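Local atomic coordinates of oligopeptide-binding protein AppA (Bacillus subtilis, PDB entry 1XOC), a protein that binds oligopeptides outside the cell membrane and delivers them to the App ABC transporter, which can replace the Opp system in sporulation and genetic competence. Residues D77-Y82 with Y143-Y149; I269-N275 with N409-A414; K281-Q285 with E479-Y483. One frame throughout, in Å; residues are numbered along the deposited sequence.

Contact 1. Residues D77-Y82 with Y143-Y149; sequences DGGLAY and YKDGNFY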
loop_
_atom_site.group_PDB
_atom_site.type_symbol
_atom_site.label_atom_id
_atom_site.label_comp_id
_atom_site.label_asym_id
_atom_site.label_seq_id
_atom_site.Cartn_x
_atom_site.Cartn_y
_atom_site.Cartn_z
ATOM N N ASP A 77 24.141 -16.716 -11.661
ATOM C CA ASP A 77 23.427 -17.272 -12.804
ATOM C C ASP A 77 22.622 -16.197 -13.528
ATOM O O ASP A 77 21.483 -16.429 -13.933
ATOM C CB ASP A 77 22.507 -18.411 -12.360
ATOM C CG ASP A 77 23.252 -19.509 -11.627
ATOM O OD1 ASP A 77 24.455 -19.699 -11.902
ATOM O OD2 ASP A 77 22.718 -20.232 -10.760
ATOM N N GLY A 78 23.223 -15.023 -13.685
ATOM C CA GLY A 78 22.582 -13.915 -14.406
ATOM C C GLY A 78 21.291 -13.392 -13.801
ATOM O O GLY A 78 20.529 -12.693 -14.496
ATOM N N GLY A 79 21.037 -13.670 -12.519
ATOM C CA GLY A 79 19.779 -13.317 -11.873
ATOM C C GLY A 79 18.836 -14.446 -11.598
ATOM O O GLY A 79 17.750 -14.192 -11.070
ATOM N N LEU A 80 19.238 -15.679 -11.895
ATOM C CA LEU A 80 18.445 -16.862 -11.575
ATOM C C LEU A 80 18.713 -17.445 -10.185
ATOM O O LEU A 80 18.060 -18.403 -9.767
ATOM C CB LEU A 80 18.631 -17.918 -12.655
ATOM C CG LEU A 80 18.016 -17.555 -14.006
ATOM C CD1 LEU A 80 18.440 -18.512 -15.104
ATOM C CD2 LEU A 80 16.490 -17.479 -13.871
ATOM N N ALA A 81 19.646 -16.858 -9.442
ATOM C CA ALA A 81 19.861 -17.274 -8.070
ATOM C C ALA A 81 20.487 -16.141 -7.251
ATOM O O ALA A 81 21.162 -15.280 -7.805
ATOM C CB ALA A 81 20.730 -18.542 -8.004
ATOM N N TYR A 82 20.277 -16.196 -5.935
ATOM C CA TYR A 82 20.852 -15.228 -4.987
ATOM C C TYR A 82 21.368 -15.956 -3.776
ATOM O O TYR A 82 20.647 -16.666 -3.146
ATOM C CB TYR A 82 19.809 -14.187 -4.548
ATOM C CG TYR A 82 19.374 -13.330 -5.679
ATOM C CD1 TYR A 82 18.401 -13.759 -6.581
ATOM C CD2 TYR A 82 19.996 -12.108 -5.933
ATOM C CE1 TYR A 82 18.027 -12.987 -7.668
ATOM C CE2 TYR A 82 19.605 -11.333 -6.988
ATOM C CZ TYR A 82 18.657 -11.774 -7.888
ATOM O OH TYR A 82 18.350 -10.961 -8.946
ATOM N N TYR A 143 12.611 -18.128 -13.309
ATOM C CA TYR A 143 12.871 -17.197 -14.412
ATOM C C TYR A 143 13.315 -15.865 -13.790
ATOM O O TYR A 143 13.098 -15.642 -12.611
ATOM C CB TYR A 143 11.594 -16.981 -15.274
ATOM C CG TYR A 143 10.366 -16.651 -14.451
ATOM C CD1 TYR A 143 10.122 -15.353 -14.019
ATOM C CD2 TYR A 143 9.473 -17.654 -14.070
ATOM C CE1 TYR A 143 9.008 -15.058 -13.251
ATOM C CE2 TYR A 143 8.355 -17.366 -13.288
ATOM C CZ TYR A 143 8.133 -16.074 -12.903
ATOM O OH TYR A 143 7.044 -15.769 -12.115
ATOM N N LYS A 144 13.920 -14.993 -14.594
ATOM C CA LYS A 144 14.416 -13.714 -14.102
ATOM C C LYS A 144 13.249 -12.772 -13.835
ATOM O O LYS A 144 12.332 -12.655 -14.645
ATOM C CB LYS A 144 15.386 -13.086 -15.092
ATOM C CG LYS A 144 16.669 -13.890 -15.246
ATOM C CD LYS A 144 17.664 -13.204 -16.155
ATOM C CE LYS A 144 18.805 -14.124 -16.478
ATOM N NZ LYS A 144 19.892 -13.381 -17.187
ATOM N N ASP A 145 13.304 -12.113 -12.690
ATOM C CA ASP A 145 12.292 -11.142 -12.312
ATOM C C ASP A 145 12.859 -10.234 -11.245
ATOM O O ASP A 145 13.135 -10.655 -10.106
ATOM C CB ASP A 145 11.039 -11.885 -11.830
ATOM C CG ASP A 145 9.848 -10.958 -11.526
ATOM O OD1 ASP A 145 8.736 -11.511 -11.437
ATOM O OD2 ASP A 145 10.022 -9.728 -11.409
ATOM N N GLY A 146 13.044 -8.972 -11.618
ATOM C CA GLY A 146 13.575 -7.968 -10.700
ATOM C C GLY A 146 12.746 -7.714 -9.458
ATOM O O GLY A 146 13.229 -7.117 -8.484
ATOM N N ASN A 147 11.501 -8.170 -9.440
ATOM C CA ASN A 147 10.714 -8.068 -8.219
ATOM C C ASN A 147 11.292 -8.844 -7.052
ATOM O O ASN A 147 11.002 -8.535 -5.887
ATOM C CB ASN A 147 9.267 -8.500 -8.426
ATOM C CG ASN A 147 8.460 -7.432 -9.025
ATOM O OD1 ASN A 147 7.975 -6.538 -8.307
ATOM N ND2 ASN A 147 8.328 -7.462 -10.344
ATOM N N PHE A 148 12.081 -9.877 -7.334
ATOM C CA PHE A 148 12.617 -10.645 -6.238
ATOM C C PHE A 148 13.624 -9.819 -5.439
ATOM O O PHE A 148 13.435 -9.592 -4.230
ATOM C CB PHE A 148 13.213 -12.007 -6.642
ATOM C CG PHE A 148 13.750 -12.740 -5.472
ATOM C CD1 PHE A 148 12.909 -13.308 -4.542
ATOM C CD2 PHE A 148 15.084 -12.744 -5.199
ATOM C CE1 PHE A 148 13.423 -13.924 -3.432
ATOM C CE2 PHE A 148 15.568 -13.348 -4.077
ATOM C CZ PHE A 148 14.732 -13.927 -3.196
ATOM N N TYR A 149 14.717 -9.405 -6.076
ATOM C CA TYR A 149 15.708 -8.636 -5.349
ATOM C C TYR A 149 15.116 -7.329 -4.798
ATOM O O TYR A 149 15.456 -6.891 -3.698
ATOM C CB TYR A 149 16.913 -8.352 -6.270
ATOM C CG TYR A 149 17.997 -7.548 -5.588
ATOM C CD1 TYR A 149 18.019 -6.165 -5.689
ATOM C CD2 TYR A 149 18.943 -8.163 -4.777
ATOM C CE1 TYR A 149 18.989 -5.419 -5.025
ATOM C CE2 TYR A 149 19.908 -7.408 -4.091
ATOM C CZ TYR A 149 19.917 -6.048 -4.244
ATOM O OH TYR A 149 20.866 -5.286 -3.607
HETATM O O HOH W 1 15.923 -12.095 -11.362
HETATM O O HOH W 2 15.629 -10.296 -8.774
#
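The ring of Tyr82 lies against the first turn of the helix that starts in residues 143-149: Tyr82 CD1 is 3.7 Å from Phe148 CD2. On the same ring, Tyr82 CE2 is 3.9 Å from Tyr149 CD2. The Tyr82 and Phe148 planes are oblique, 44° apart with centroids 5.4 Å from each other. The Tyr82 hydroxyl shares a water with the helix start: water 2 is 2.8 Å from Tyr82 OH, donates to Asp145 O (2.9 Å) and accepts from Tyr149 N (3.0 Å). Asp145 caps the turn, its OD2 receiving Asn147 N at 2.9 Å, while its OD1 forms a salt bridge with Lys458. The contact thus joins a beta hairpin of the five-stranded antiparallel sheet, strands 65-76 and 81-86, to the segment leaving strand 136-141 for helix 147-155. The turn 77-80 closes the hairpin, and a classic bulge, Leu80 and Ala81 opposite Leu76, lies where strand 81-86 begins. Leu80 CD2 packs 3.8 Å from Lys144 CG, and Lys144 NZ makes a weak hydrogen bond to Gly78 O (2.8 Å). Gly78 has positive phi (62°); at Gly79 (106/3) a CB would jam against the preceding carbonyl O. Water 1 donates to Gly79 O (2.8 Å) and accepts from Asp145 N (2.9 Å).

Contact 2. Residues I269-N275 with N409-A414; sequences IGWNEKN and NWDFDA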
loop_
_atom_site.group_PDB
_atom_site.type_symbol
_atom_site.label_atom_id
_atom_site.label_comp_id
_atom_site.label_asym_id
_atom_site.label_seq_id
_atom_site.Cartn_x
_atom_site.Cartn_y
_atom_site.Cartn_z
ATOM N N ILE A 269 -10.470 5.821 -8.103
ATOM C CA ILE A 269 -11.708 5.080 -7.993
ATOM C C ILE A 269 -11.568 3.760 -8.701
ATOM O O ILE A 269 -11.269 3.719 -9.876
ATOM C CB ILE A 269 -12.883 5.854 -8.611
ATOM C CG1 ILE A 269 -12.964 7.261 -8.043
ATOM C CG2 ILE A 269 -14.186 5.082 -8.420
ATOM C CD1 ILE A 269 -13.970 8.138 -8.738
ATOM N N GLY A 270 -11.789 2.691 -7.959
ATOM C CA GLY A 270 -11.797 1.365 -8.527
ATOM C C GLY A 270 -13.182 0.947 -8.968
ATOM O O GLY A 270 -14.080 0.879 -8.161
ATOM N N TRP A 271 -13.322 0.653 -10.254
ATOM C CA TRP A 271 -14.595 0.233 -10.826
ATOM C C TRP A 271 -14.628 -1.294 -10.954
ATOM O O TRP A 271 -13.920 -1.853 -11.758
ATOM C CB TRP A 271 -14.776 0.854 -12.213
ATOM C CG TRP A 271 -14.623 2.344 -12.298
ATOM C CD1 TRP A 271 -13.648 3.023 -12.940
ATOM C CD2 TRP A 271 -15.509 3.325 -11.772
ATOM N NE1 TRP A 271 -13.845 4.372 -12.816
ATOM C CE2 TRP A 271 -14.990 4.580 -12.105
ATOM C CE3 TRP A 271 -16.691 3.269 -11.042
ATOM C CZ2 TRP A 271 -15.612 5.763 -11.746
ATOM C CZ3 TRP A 271 -17.302 4.445 -10.682
ATOM C CH2 TRP A 271 -16.766 5.672 -11.034
ATOM N N ASN A 272 -15.439 -1.954 -10.136
ATOM C CA ASN A 272 -15.433 -3.417 -10.096
ATOM C C ASN A 272 -16.098 -3.997 -11.334
ATOM O O ASN A 272 -17.298 -3.863 -11.504
ATOM C CB ASN A 272 -16.142 -3.924 -8.844
ATOM C CG ASN A 272 -15.916 -5.397 -8.597
ATOM O OD1 ASN A 272 -16.215 -5.910 -7.523
ATOM N ND2 ASN A 272 -15.364 -6.078 -9.572
ATOM N N GLU A 273 -15.305 -4.626 -12.206
ATOM C CA GLU A 273 -15.824 -5.188 -13.474
ATOM C C GLU A 273 -16.620 -6.501 -13.293
ATOM O O GLU A 273 -17.181 -7.034 -14.260
ATOM C CB GLU A 273 -14.693 -5.331 -14.484
ATOM C CG GLU A 273 -13.990 -4.008 -14.731
ATOM C CD GLU A 273 -12.955 -4.056 -15.801
ATOM O OE1 GLU A 273 -12.015 -3.231 -15.729
ATOM O OE2 GLU A 273 -13.078 -4.903 -16.704
ATOM N N LYS A 274 -16.721 -6.995 -12.062
ATOM C CA LYS A 274 -17.720 -8.010 -11.723
ATOM C C LYS A 274 -19.110 -7.413 -11.865
ATOM O O LYS A 274 -20.066 -8.124 -12.183
ATOM C CB LYS A 274 -17.562 -8.513 -10.295
ATOM C CG LYS A 274 -16.693 -9.707 -10.142
ATOM C CD LYS A 274 -16.673 -10.172 -8.689
ATOM C CE LYS A 274 -17.730 -11.217 -8.390
ATOM N NZ LYS A 274 -17.945 -11.331 -6.899
ATOM N N ASN A 275 -19.224 -6.112 -11.616
ATOM C CA ASN A 275 -20.491 -5.395 -11.778
ATOM C C ASN A 275 -20.717 -5.046 -13.244
ATOM O O ASN A 275 -19.895 -4.380 -13.862
ATOM C CB ASN A 275 -20.519 -4.123 -10.914
ATOM C CG ASN A 275 -21.908 -3.499 -10.811
ATOM O OD1 ASN A 275 -22.577 -3.266 -11.821
ATOM N ND2 ASN A 275 -22.335 -3.199 -9.589
ATOM N N ASN A 409 -13.897 -12.084 -1.777
ATOM C CA ASN A 409 -15.123 -11.292 -1.584
ATOM C C ASN A 409 -15.391 -10.303 -2.717
ATOM O O ASN A 409 -16.455 -10.337 -3.337
ATOM C CB ASN A 409 -15.066 -10.545 -0.252
ATOM C CG ASN A 409 -14.888 -11.472 0.925
ATOM O OD1 ASN A 409 -14.127 -11.177 1.858
ATOM N ND2 ASN A 409 -15.602 -12.577 0.917
ATOM N N TRP A 410 -14.434 -9.426 -2.996
ATOM C CA TRP A 410 -14.624 -8.381 -3.996
ATOM C C TRP A 410 -15.966 -7.683 -3.848
ATOM O O TRP A 410 -16.673 -7.424 -4.834
ATOM C CB TRP A 410 -14.513 -8.956 -5.391
ATOM C CG TRP A 410 -13.244 -9.714 -5.602
ATOM C CD1 TRP A 410 -11.988 -9.193 -5.784
ATOM C CD2 TRP A 410 -13.114 -11.127 -5.710
ATOM N NE1 TRP A 410 -11.086 -10.210 -5.961
ATOM C CE2 TRP A 410 -11.752 -11.406 -5.930
ATOM C CE3 TRP A 410 -14.017 -12.192 -5.620
ATOM C CZ2 TRP A 410 -11.278 -12.709 -6.087
ATOM C CZ3 TRP A 410 -13.559 -13.477 -5.776
ATOM C CH2 TRP A 410 -12.192 -13.733 -6.002
ATOM N N ASP A 411 -16.284 -7.367 -2.595
ATOM C CA ASP A 411 -17.641 -7.003 -2.191
ATOM C C ASP A 411 -17.777 -5.486 -2.224
ATOM O O ASP A 411 -17.860 -4.829 -1.179
ATOM C CB ASP A 411 -17.870 -7.557 -0.795
ATOM C CG ASP A 411 -19.230 -7.219 -0.231
ATOM O OD1 ASP A 411 -19.316 -7.171 1.012
ATOM O OD2 ASP A 411 -20.173 -6.960 -1.003
ATOM N N PHE A 412 -17.745 -4.953 -3.445
ATOM C CA PHE A 412 -17.914 -3.523 -3.704
ATOM C C PHE A 412 -18.323 -3.346 -5.167
ATOM O O PHE A 412 -17.982 -4.183 -6.011
ATOM C CB PHE A 412 -16.622 -2.740 -3.390
ATOM C CG PHE A 412 -15.476 -3.041 -4.315
ATOM C CD1 PHE A 412 -14.721 -4.180 -4.150
ATOM C CD2 PHE A 412 -15.174 -2.191 -5.347
ATOM C CE1 PHE A 412 -13.635 -4.455 -5.007
ATOM C CE2 PHE A 412 -14.058 -2.455 -6.190
ATOM C CZ PHE A 412 -13.326 -3.597 -6.013
ATOM N N ASP A 413 -19.077 -2.283 -5.449
ATOM C CA ASP A 413 -19.376 -1.857 -6.825
ATOM C C ASP A 413 -18.258 -0.933 -7.284
ATOM O O ASP A 413 -17.640 -1.123 -8.344
ATOM C CB ASP A 413 -20.675 -1.059 -6.884
ATOM C CG ASP A 413 -21.902 -1.849 -6.446
ATOM O OD1 ASP A 413 -21.917 -3.093 -6.577
ATOM O OD2 ASP A 413 -22.861 -1.187 -5.987
ATOM N N ALA A 414 -17.935 0.050 -6.439
ATOM C CA ALA A 414 -16.837 0.984 -6.718
ATOM C C ALA A 414 -16.280 1.455 -5.395
ATOM O O ALA A 414 -16.971 1.433 -4.395
ATOM C CB ALA A 414 -17.314 2.160 -7.546
#
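Asn272, Asp413 and Ala414 are the three residues with the largest areas buried by this contact, and they meet the other segment by different kinds of interaction. Asn272 has the most, 80 Å²: its N donates to Asp413 O (3.0 Å, 158°), and its CB sits over the face of the Phe412 ring, 4.1 Å from the centroid, a CH-pi contact. Asp413 adds its carboxylate, OD1 taking a weak hydrogen bond from Asn275 ND2 at 3.0 Å; OD2 is bound by Thr363 N of strand 358-367, and Asn275 OD1 accepts from Leu277 N. The type I turn from Asn272 to Asn275, closed by Asn275 N to Asn272 O (3.0 Å), brings that amide back to the aspartate. Ala414 presses its CB to within 3.7 Å of Trp271 CE3, while its CA makes a short C-H...O approach to Gly270 O (3.1 Å). Trp271 and Ala414 form an antiparallel non-hydrogen-bonded pair, CA atoms 4.7 Å apart, where strand 265-271 ends and strand 414-420 begins in the large mixed beta sheet of this solute-binding protein.

Contact 3. Residues K281-Q285 with E479-Y483; sequences KKVRQ and EDQPY
This is a buried, largely polar contact between the first turn of helix 281-289 and the C-terminal end of helix 463-480, showing how one arginine can bind carbonyls where a helix stops. Residues 281-285 are helical, with Gln285 N bonded to Lys281 O at 2.9 Å. Glu479 and Asp480 end their helix; Gln481 then leaves it at phi/psi 47/56, and Pro482 (-65/-27) leads into the extended Tyr483. In register, the CA of Lys281 is 5.7 Å from that of Asp480, and the CA of Arg284 6.0 Å from that of Gln481. Arg284 points toward the partner with chi1 m, chi2 t, chi3 m and chi4 -89°, its guanidinium edge presented to the end of helix 463-480: NE donates to Gln481 O (3.0 Å) and Asp480 O (3.1 Å), and NH2 to Asp480 O (2.8 Å). Lys281 (chi1 t, chi2 t, chi3 91°, chi4 180°) forms a salt bridge from NZ to OE2 of Glu479 (chi1 t, chi2 p; 3.0 Å), and water 3 connects NZ (3.0 Å) with Asp480 OD1 (2.5 Å). In addition, Gln285 CG packs 4.1 Å from Gln481 CG. Asp480 OD2 turns to Tyr445 and Asn447, and Gln481 OE1 to Thr288. The helix end therefore lies between helix 281-289 and the loop of Tyr445, with strand 483-496 starting directly beyond and Arg284 also touching Trp271 of strand 265-271.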
loop_
_atom_site.group_PDB
_atom_site.type_symbol
_atom_site.label_atom_id
_atom_site.label_comp_id
_atom_site.label_asym_id
_atom_site.label_seq_id
_atom_site.Cartn_x
_atom_site.Cartn_y
_atom_site.Cartn_z
ATOM N N LYS A 281 -15.485 -0.756 -21.388
ATOM C CA LYS A 281 -14.436 0.261 -21.384
ATOM C C LYS A 281 -14.986 1.661 -21.660
ATOM O O LYS A 281 -14.555 2.628 -21.038
ATOM C CB LYS A 281 -13.388 -0.065 -22.447
ATOM C CG LYS A 281 -12.308 0.988 -22.608
ATOM C CD LYS A 281 -11.271 0.585 -23.650
ATOM C CE LYS A 281 -11.637 1.082 -25.026
ATOM N NZ LYS A 281 -10.624 0.697 -26.041
ATOM N N LYS A 282 -15.911 1.776 -22.616
ATOM C CA LYS A 282 -16.426 3.097 -22.991
ATOM C C LYS A 282 -17.197 3.758 -21.845
ATOM O O LYS A 282 -17.116 4.979 -21.659
ATOM C CB LYS A 282 -17.278 3.031 -24.262
ATOM C CG LYS A 282 -17.315 4.364 -24.970
ATOM C CD LYS A 282 -17.761 4.246 -26.407
ATOM C CE LYS A 282 -19.219 4.498 -26.507
ATOM N NZ LYS A 282 -19.472 5.821 -25.920
ATOM N N VAL A 283 -17.905 2.948 -21.060
ATOM C CA VAL A 283 -18.591 3.443 -19.862
ATOM C C VAL A 283 -17.574 3.956 -18.833
ATOM O O VAL A 283 -17.735 5.059 -18.311
ATOM C CB VAL A 283 -19.540 2.368 -19.257
ATOM C CG1 VAL A 283 -20.012 2.733 -17.831
ATOM C CG2 VAL A 283 -20.738 2.165 -20.191
ATOM N N ARG A 284 -16.536 3.168 -18.547
ATOM C CA ARG A 284 -15.488 3.607 -17.622
ATOM C C ARG A 284 -14.822 4.903 -18.081
ATOM O O ARG A 284 -14.606 5.809 -17.281
ATOM C CB ARG A 284 -14.440 2.526 -17.392
ATOM C CG ARG A 284 -14.994 1.295 -16.727
ATOM C CD ARG A 284 -13.907 0.396 -16.222
ATOM N NE ARG A 284 -12.949 0.029 -17.276
ATOM C CZ ARG A 284 -13.070 -1.024 -18.082
ATOM N NH1 ARG A 284 -14.117 -1.833 -17.994
ATOM N NH2 ARG A 284 -12.154 -1.254 -19.008
ATOM N N GLN A 285 -14.547 5.014 -19.378
ATOM C CA GLN A 285 -14.005 6.253 -19.936
ATOM C C GLN A 285 -14.969 7.430 -19.752
ATOM O O GLN A 285 -14.549 8.554 -19.488
ATOM C CB GLN A 285 -13.691 6.081 -21.421
ATOM C CG GLN A 285 -12.540 5.129 -21.736
ATOM C CD GLN A 285 -12.339 4.930 -23.220
ATOM O OE1 GLN A 285 -11.271 4.507 -23.648
ATOM N NE2 GLN A 285 -13.370 5.221 -24.018
ATOM N N GLU A 479 -5.849 3.944 -21.516
ATOM C CA GLU A 479 -6.968 3.792 -22.450
ATOM C C GLU A 479 -8.133 3.023 -21.814
ATOM O O GLU A 479 -9.294 3.376 -21.996
ATOM C CB GLU A 479 -6.508 3.098 -23.742
ATOM C CG GLU A 479 -7.649 2.611 -24.669
ATOM C CD GLU A 479 -8.472 3.737 -25.319
ATOM O OE1 GLU A 479 -8.104 4.926 -25.167
ATOM O OE2 GLU A 479 -9.484 3.425 -26.005
ATOM N N ASP A 480 -7.820 1.963 -21.075
ATOM C CA ASP A 480 -8.851 1.072 -20.539
ATOM C C ASP A 480 -9.566 1.597 -19.289
ATOM O O ASP A 480 -10.674 1.165 -18.984
ATOM C CB ASP A 480 -8.241 -0.314 -20.261
ATOM C CG ASP A 480 -7.816 -1.030 -21.534
ATOM O OD1 ASP A 480 -8.232 -0.611 -22.642
ATOM O OD2 ASP A 480 -7.073 -2.031 -21.430
ATOM N N GLN A 481 -8.956 2.544 -18.581
ATOM C CA GLN A 481 -9.548 3.135 -17.394
ATOM C C GLN A 481 -10.111 2.070 -16.441
ATOM O O GLN A 481 -11.276 2.147 -16.048
ATOM C CB GLN A 481 -10.642 4.140 -17.759
ATOM C CG GLN A 481 -10.123 5.391 -18.476
ATOM C CD GLN A 481 -9.322 6.300 -17.563
ATOM O OE1 GLN A 481 -9.899 6.969 -16.697
ATOM N NE2 GLN A 481 -8.005 6.361 -17.772
ATOM N N PRO A 482 -9.270 1.104 -16.015
ATOM C CA PRO A 482 -9.769 0.171 -15.010
ATOM C C PRO A 482 -10.068 0.910 -13.696
ATOM O O PRO A 482 -10.926 0.483 -12.904
ATOM C CB PRO A 482 -8.618 -0.806 -14.851
ATOM C CG PRO A 482 -7.385 -0.025 -15.269
ATOM C CD PRO A 482 -7.860 0.847 -16.371
ATOM N N TYR A 483 -9.344 2.009 -13.490
ATOM C CA TYR A 483 -9.604 2.979 -12.442
ATOM C C TYR A 483 -9.835 4.342 -13.092
ATOM O O TYR A 483 -9.360 4.588 -14.204
ATOM C CB TYR A 483 -8.377 3.196 -11.542
ATOM C CG TYR A 483 -7.761 2.029 -10.790
ATOM C CD1 TYR A 483 -8.432 0.846 -10.547
ATOM C CD2 TYR A 483 -6.461 2.140 -10.291
ATOM C CE1 TYR A 483 -7.844 -0.181 -9.807
ATOM C CE2 TYR A 483 -5.862 1.111 -9.547
ATOM C CZ TYR A 483 -6.545 -0.030 -9.303
ATOM O OH TYR A 483 -5.920 -1.028 -8.581
HETATM O O HOH W 3 -8.917 -1.526 -24.866
#

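How the contacts relate
From the N terminus, contact 1 comes first and closes a loop of 60 residues within the part of the fold built on the five-stranded antiparallel sheet; its centre is about 34 Å from the centres of both others, and it touches neither. Contacts 2 and 3 alternate along the chain: 269-275 is soon followed by 281-285, but their partners 409-414 and 479-483 arrive only after long excursions, so the two loops cross rather than nest. Their centres are about 13 Å apart. Within the mixed sheet they meet where Ile269 O approaches Tyr483 CB (3.4 Å), between strands 265-271 and 483-496; a long, weak ion pair, Glu273 OE1 to Arg284 NH1 (3.4 Å), reaches helix 281-289.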